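Local structure of replicase polyprotein 1a (Avian infectious bronchitis virus, 3LD1) at residues A[247-252]-A[302-307]; A[320-323]-A[328-331]. The protein is of unknown function but is a fragment (Nsp2a) of coronavirus non-structural protein 2, which is probably released from the replicase polyprotein by viral proteases. The protein carries 3 engineered substitutions. All coordinates share one frame; numbering follows the deposited sequence.

Interaction 1. Residues A[247-252]-A[302-307]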
loop_
_atom_site.group_PDB
_atom_site.type_symbol
_atom_site.label_atom_id
_atom_site.label_comp_id
_atom_site.label_asym_id
_atom_site.label_seq_id
_atom_site.Cartn_x
_atom_site.Cartn_y
_atom_site.Cartn_z
ATOM N N ASN A 247 22.479 -13.701 -11.352
ATOM C CA ASN A 247 23.191 -12.505 -11.800
ATOM C C ASN A 247 23.544 -12.473 -13.302
ATOM O O ASN A 247 23.814 -13.508 -13.903
ATOM C CB ASN A 247 24.436 -12.352 -10.974
ATOM C CG ASN A 247 24.146 -11.797 -9.578
ATOM O OD1 ASN A 247 23.001 -11.545 -9.219
ATOM N ND2 ASN A 247 25.210 -11.565 -8.795
ATOM N N GLY A 248 23.530 -11.286 -13.913
ATOM C CA GLY A 248 23.528 -11.134 -15.387
ATOM C C GLY A 248 24.373 -9.930 -15.807
ATOM O O GLY A 248 25.236 -9.433 -15.045
ATOM N N PHE A 249 24.125 -9.429 -17.011
ATOM C CA PHE A 249 24.973 -8.337 -17.496
ATOM C C PHE A 249 24.986 -7.080 -16.590
ATOM O O PHE A 249 23.961 -6.668 -16.130
ATOM C CB PHE A 249 24.576 -7.987 -18.920
ATOM C CG PHE A 249 25.389 -6.892 -19.503
ATOM C CD1 PHE A 249 26.644 -7.160 -20.020
ATOM C CD2 PHE A 249 24.923 -5.597 -19.502
ATOM C CE1 PHE A 249 27.384 -6.182 -20.533
ATOM C CE2 PHE A 249 25.678 -4.575 -20.050
ATOM C CZ PHE A 249 26.887 -4.869 -20.576
ATOM N N MET A 250 26.163 -6.531 -16.306
ATOM C CA MET A 250 26.443 -5.371 -15.425
ATOM C C MET A 250 25.824 -5.465 -14.042
ATOM O O MET A 250 25.572 -4.443 -13.384
ATOM C CB MET A 250 26.043 -4.030 -16.078
ATOM C CG MET A 250 26.933 -3.518 -17.147
ATOM S SD MET A 250 26.463 -1.857 -17.608
ATOM C CE MET A 250 27.847 -1.280 -18.547
ATOM N N GLY A 251 25.512 -6.669 -13.615
ATOM C CA GLY A 251 25.269 -6.889 -12.222
ATOM C C GLY A 251 23.814 -6.869 -11.915
ATOM O O GLY A 251 23.425 -6.676 -10.771
ATOM N N ALA A 252 22.986 -7.087 -12.923
ATOM C CA ALA A 252 21.549 -7.119 -12.713
ATOM C C ALA A 252 21.063 -8.536 -12.471
ATOM O O ALA A 252 21.808 -9.491 -12.684
ATOM C CB ALA A 252 20.856 -6.554 -13.926
ATOM N N LEU A 302 36.645 0.818 -26.518
ATOM C CA LEU A 302 36.687 0.586 -25.068
ATOM C C LEU A 302 36.422 -0.830 -24.649
ATOM O O LEU A 302 35.779 -1.575 -25.350
ATOM C CB LEU A 302 35.784 1.525 -24.340
ATOM C CG LEU A 302 36.135 3.000 -24.323
ATOM C CD1 LEU A 302 34.903 3.930 -24.136
ATOM C CD2 LEU A 302 37.028 3.231 -23.155
ATOM N N THR A 303 36.942 -1.200 -23.500
ATOM C CA THR A 303 36.696 -2.488 -22.932
ATOM C C THR A 303 36.066 -2.284 -21.570
ATOM O O THR A 303 36.471 -1.387 -20.820
ATOM C CB THR A 303 38.002 -3.271 -22.767
ATOM O OG1 THR A 303 39.025 -2.366 -22.367
ATOM C CG2 THR A 303 38.453 -3.849 -24.125
ATOM N N LEU A 304 35.067 -3.119 -21.281
ATOM C CA LEU A 304 34.318 -3.149 -20.055
ATOM C C LEU A 304 35.081 -3.963 -19.047
ATOM O O LEU A 304 35.335 -5.116 -19.258
ATOM C CB LEU A 304 32.993 -3.864 -20.302
ATOM C CG LEU A 304 31.702 -3.518 -19.538
ATOM C CD1 LEU A 304 30.805 -4.712 -19.283
ATOM C CD2 LEU A 304 31.987 -2.844 -18.238
ATOM N N LEU A 305 35.418 -3.355 -17.938
ATOM C CA LEU A 305 35.995 -4.064 -16.863
ATOM C C LEU A 305 34.897 -4.581 -15.967
ATOM O O LEU A 305 33.813 -3.988 -15.842
ATOM C CB LEU A 305 36.842 -3.112 -16.059
ATOM C CG LEU A 305 38.037 -2.532 -16.807
ATOM C CD1 LEU A 305 38.590 -1.338 -16.011
ATOM C CD2 LEU A 305 39.126 -3.620 -17.046
ATOM N N ASP A 306 35.180 -5.681 -15.303
ATOM C CA ASP A 306 34.221 -6.245 -14.392
ATOM C C ASP A 306 34.320 -5.481 -13.058
ATOM O O ASP A 306 34.984 -5.963 -12.149
ATOM C CB ASP A 306 34.602 -7.717 -14.243
ATOM C CG ASP A 306 33.784 -8.443 -13.187
ATOM O OD1 ASP A 306 33.170 -9.488 -13.540
ATOM O OD2 ASP A 306 33.794 -8.015 -11.994
ATOM N N GLN A 307 33.716 -4.294 -12.920
ATOM C CA GLN A 307 34.031 -3.450 -11.742
ATOM C C GLN A 307 33.361 -2.069 -11.672
ATOM O O GLN A 307 33.406 -1.282 -12.628
ATOM C CB GLN A 307 35.530 -3.320 -11.624
ATOM C CG GLN A 307 36.047 -1.984 -11.204
ATOM C CD GLN A 307 37.557 -1.959 -11.318
ATOM O OE1 GLN A 307 38.216 -3.008 -11.201
ATOM N NE2 GLN A 307 38.126 -0.772 -11.574
#

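Interaction 2. Residues A[320-323]-A[328-331]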
loop_
_atom_site.group_PDB
_atom_site.type_symbol
_atom_site.label_atom_id
_atom_site.label_comp_id
_atom_site.label_asym_id
_atom_site.label_seq_id
_atom_site.Cartn_x
_atom_site.Cartn_y
_atom_site.Cartn_z
ATOM N N ALA A 320 28.371 2.648 -26.804
ATOM C CA ALA A 320 29.391 1.677 -27.153
ATOM C C ALA A 320 28.748 0.312 -26.970
ATOM O O ALA A 320 27.936 0.112 -26.059
ATOM C CB ALA A 320 30.625 1.829 -26.203
ATOM N N ILE A 321 29.033 -0.621 -27.858
ATOM C CA ILE A 321 28.471 -1.934 -27.643
ATOM C C ILE A 321 29.402 -2.794 -26.811
ATOM O O ILE A 321 30.394 -3.234 -27.313
ATOM C CB ILE A 321 28.171 -2.630 -28.959
ATOM C CG1 ILE A 321 26.993 -1.900 -29.614
ATOM C CG2 ILE A 321 27.884 -4.096 -28.675
ATOM C CD1 ILE A 321 26.914 -2.125 -31.053
ATOM N N LEU A 322 29.041 -3.049 -25.562
ATOM C CA LEU A 322 29.887 -3.810 -24.624
ATOM C C LEU A 322 29.242 -5.112 -24.221
ATOM O O LEU A 322 27.997 -5.186 -24.032
ATOM C CB LEU A 322 30.201 -2.960 -23.402
ATOM C CG LEU A 322 30.691 -1.522 -23.749
ATOM C CD1 LEU A 322 30.768 -0.666 -22.482
ATOM C CD2 LEU A 322 32.058 -1.554 -24.368
ATOM N N GLY A 323 30.046 -6.175 -24.160
ATOM C CA GLY A 323 29.486 -7.497 -23.896
ATOM C C GLY A 323 28.201 -7.711 -24.693
ATOM O O GLY A 323 27.253 -8.249 -24.193
ATOM N N TYR A 328 25.835 3.056 -22.546
ATOM C CA TYR A 328 26.229 4.438 -22.517
ATOM C C TYR A 328 27.590 4.430 -21.902
ATOM O O TYR A 328 27.872 3.687 -20.936
ATOM C CB TYR A 328 25.351 5.183 -21.562
ATOM C CG TYR A 328 25.675 6.656 -21.410
ATOM C CD1 TYR A 328 25.376 7.565 -22.443
ATOM C CD2 TYR A 328 26.267 7.154 -20.211
ATOM C CE1 TYR A 328 25.671 8.908 -22.295
ATOM C CE2 TYR A 328 26.553 8.499 -20.055
ATOM C CZ TYR A 328 26.255 9.380 -21.096
ATOM O OH TYR A 328 26.497 10.735 -20.966
ATOM N N VAL A 329 28.415 5.327 -22.415
ATOM C CA VAL A 329 29.803 5.342 -22.100
ATOM C C VAL A 329 30.137 6.850 -21.944
ATOM O O VAL A 329 29.711 7.699 -22.743
ATOM C CB VAL A 329 30.495 4.525 -23.236
ATOM C CG1 VAL A 329 31.059 5.356 -24.380
ATOM C CG2 VAL A 329 31.397 3.580 -22.732
ATOM N N PHE A 330 30.854 7.192 -20.880
ATOM C CA PHE A 330 31.253 8.549 -20.658
ATOM C C PHE A 330 32.667 8.633 -20.099
ATOM O O PHE A 330 33.140 7.686 -19.527
ATOM C CB PHE A 330 30.257 9.249 -19.732
ATOM C CG PHE A 330 30.159 8.685 -18.343
ATOM C CD1 PHE A 330 29.317 7.627 -18.072
ATOM C CD2 PHE A 330 30.827 9.292 -17.286
ATOM C CE1 PHE A 330 29.155 7.150 -16.763
ATOM C CE2 PHE A 330 30.687 8.842 -15.949
ATOM C CZ PHE A 330 29.862 7.760 -15.699
ATOM N N LYS A 331 33.303 9.801 -20.267
ATOM C CA LYS A 331 34.650 10.150 -19.784
ATOM C C LYS A 331 34.584 11.080 -18.537
ATOM O O LYS A 331 33.774 11.989 -18.455
ATOM C CB LYS A 331 35.396 10.853 -20.926
ATOM C CG LYS A 331 36.932 10.766 -20.903
ATOM C CD LYS A 331 37.626 11.691 -21.947
ATOM C CE LYS A 331 39.207 11.630 -21.766
ATOM N NZ LYS A 331 39.981 12.638 -22.554
#

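Interaction 1. Residues A[247-252]-A[302-307]
A beta turn at Gly248-Gly251, in the loop between helix 232-243 and strand 253-255, brings Phe249 and Met250 against Leu304 of strand 302-308, an element of the C-terminal mixed sheet. The turn is closed by the bond from Gly251 N to Gly248 O (3.1 Å), and its two central residues are the ones that reach across. Phe249 has its CG anti to the backbone N (chi1 -180°), which carries the ring out of the turn toward the strand. There the far end of the ring meets one branch of the leucine: Leu304 CD1 lies 3.9 Å from Phe249 CE1 and 4.1 Å from Phe249 CZ, approaching the ring at a slant. Met250 reaches the same leucine by a long, extended side chain (chi2 -171°, chi3 166°). The two segments share no hydrogen bond, and the small interface is wholly apolar. His325, at the start of strand 325-332, stacks on the Phe249 ring, while Met250 packs among Cys327, Ala338, Pro340 and His351 of the sheet strands and Phe261 of a loop. The methionine is thus buried, whereas the phenylalanine stays partly exposed. Leu304 itself touches His351; while its CD1 meets the ring, Leu304 CD2 is the nearest leucine atom to the terminal methyl CE of Met250, at a loose 4.4 Å.

Interaction 2. Residues A[320-323]-A[328-331]
In the beta hairpin formed by strands 316-322 and 325-332, Ala320 and Val329 point their side chains to the same face and meet diagonally across the antiparallel pair. Backbone hydrogen bonding matches Ala320 with Cys327 and Val329 with Trp318, which places Val329 two residues further from the turn than Cys327, the partner of Ala320. The contact is therefore made by side chains alone, and none of the hairpin's hydrogen bonds runs between 320-323 and 328-331. The methyl of Ala320 sits against the whole branched end of the valine: its CB is 4.0 Å from Val329 CG1 and also 4.0 Å from Val329 CG2, so that the methyl straddles the fork and favours neither arm. Leu322, two residues nearer the turn on the same strand, directs its CB to this face as well. Its CD1 continues the extended line from CA (chi2 171°) and comes alongside the valine from the turn side, whereas its CD2 diverges from Val329. Ala338, on the adjoining strand 335-342, touches both Leu322 and Val329, and Trp318 packs on Val329 too; the valine thus packs against residues of both flanking strands. Tyr328 marks the opposite face, turning its CB away from the partner strand, and its hydroxyl is hydrogen-bonded to the backbone O of Glu314. The chain reverses next to Leu322 at Gly323, whose positive phi (43°) suits a residue without a side chain. On the face shared by Ala320, Leu322 and Val329, one methyl serves both apolar partners: Val329 CG2, which touches Ala320, also lies 4.3 Å from Leu322 CD1.

Interaction 1 and interaction 2 both reach the same mixed sheet, interaction 2 lying within it, with centres about 11 Å apart. Both are purely apolar, but they differ in place: interaction 2 joins neighbouring strands of one hairpin by short, buried side chains, whereas interaction 1 brings a distant loop to the sheet with longer ones and is only partly buried. They meet directly. CD1 of Leu302, two residues before Leu304 on the same strand, packs 3.8 Å from Val329 CG2, and the ring of Phe249 reaches the hairpin's turn, with CZ 3.6 Å from Leu322 O. Strand 302-308 thus contacts the loop through Leu304 and the hairpin through Leu302.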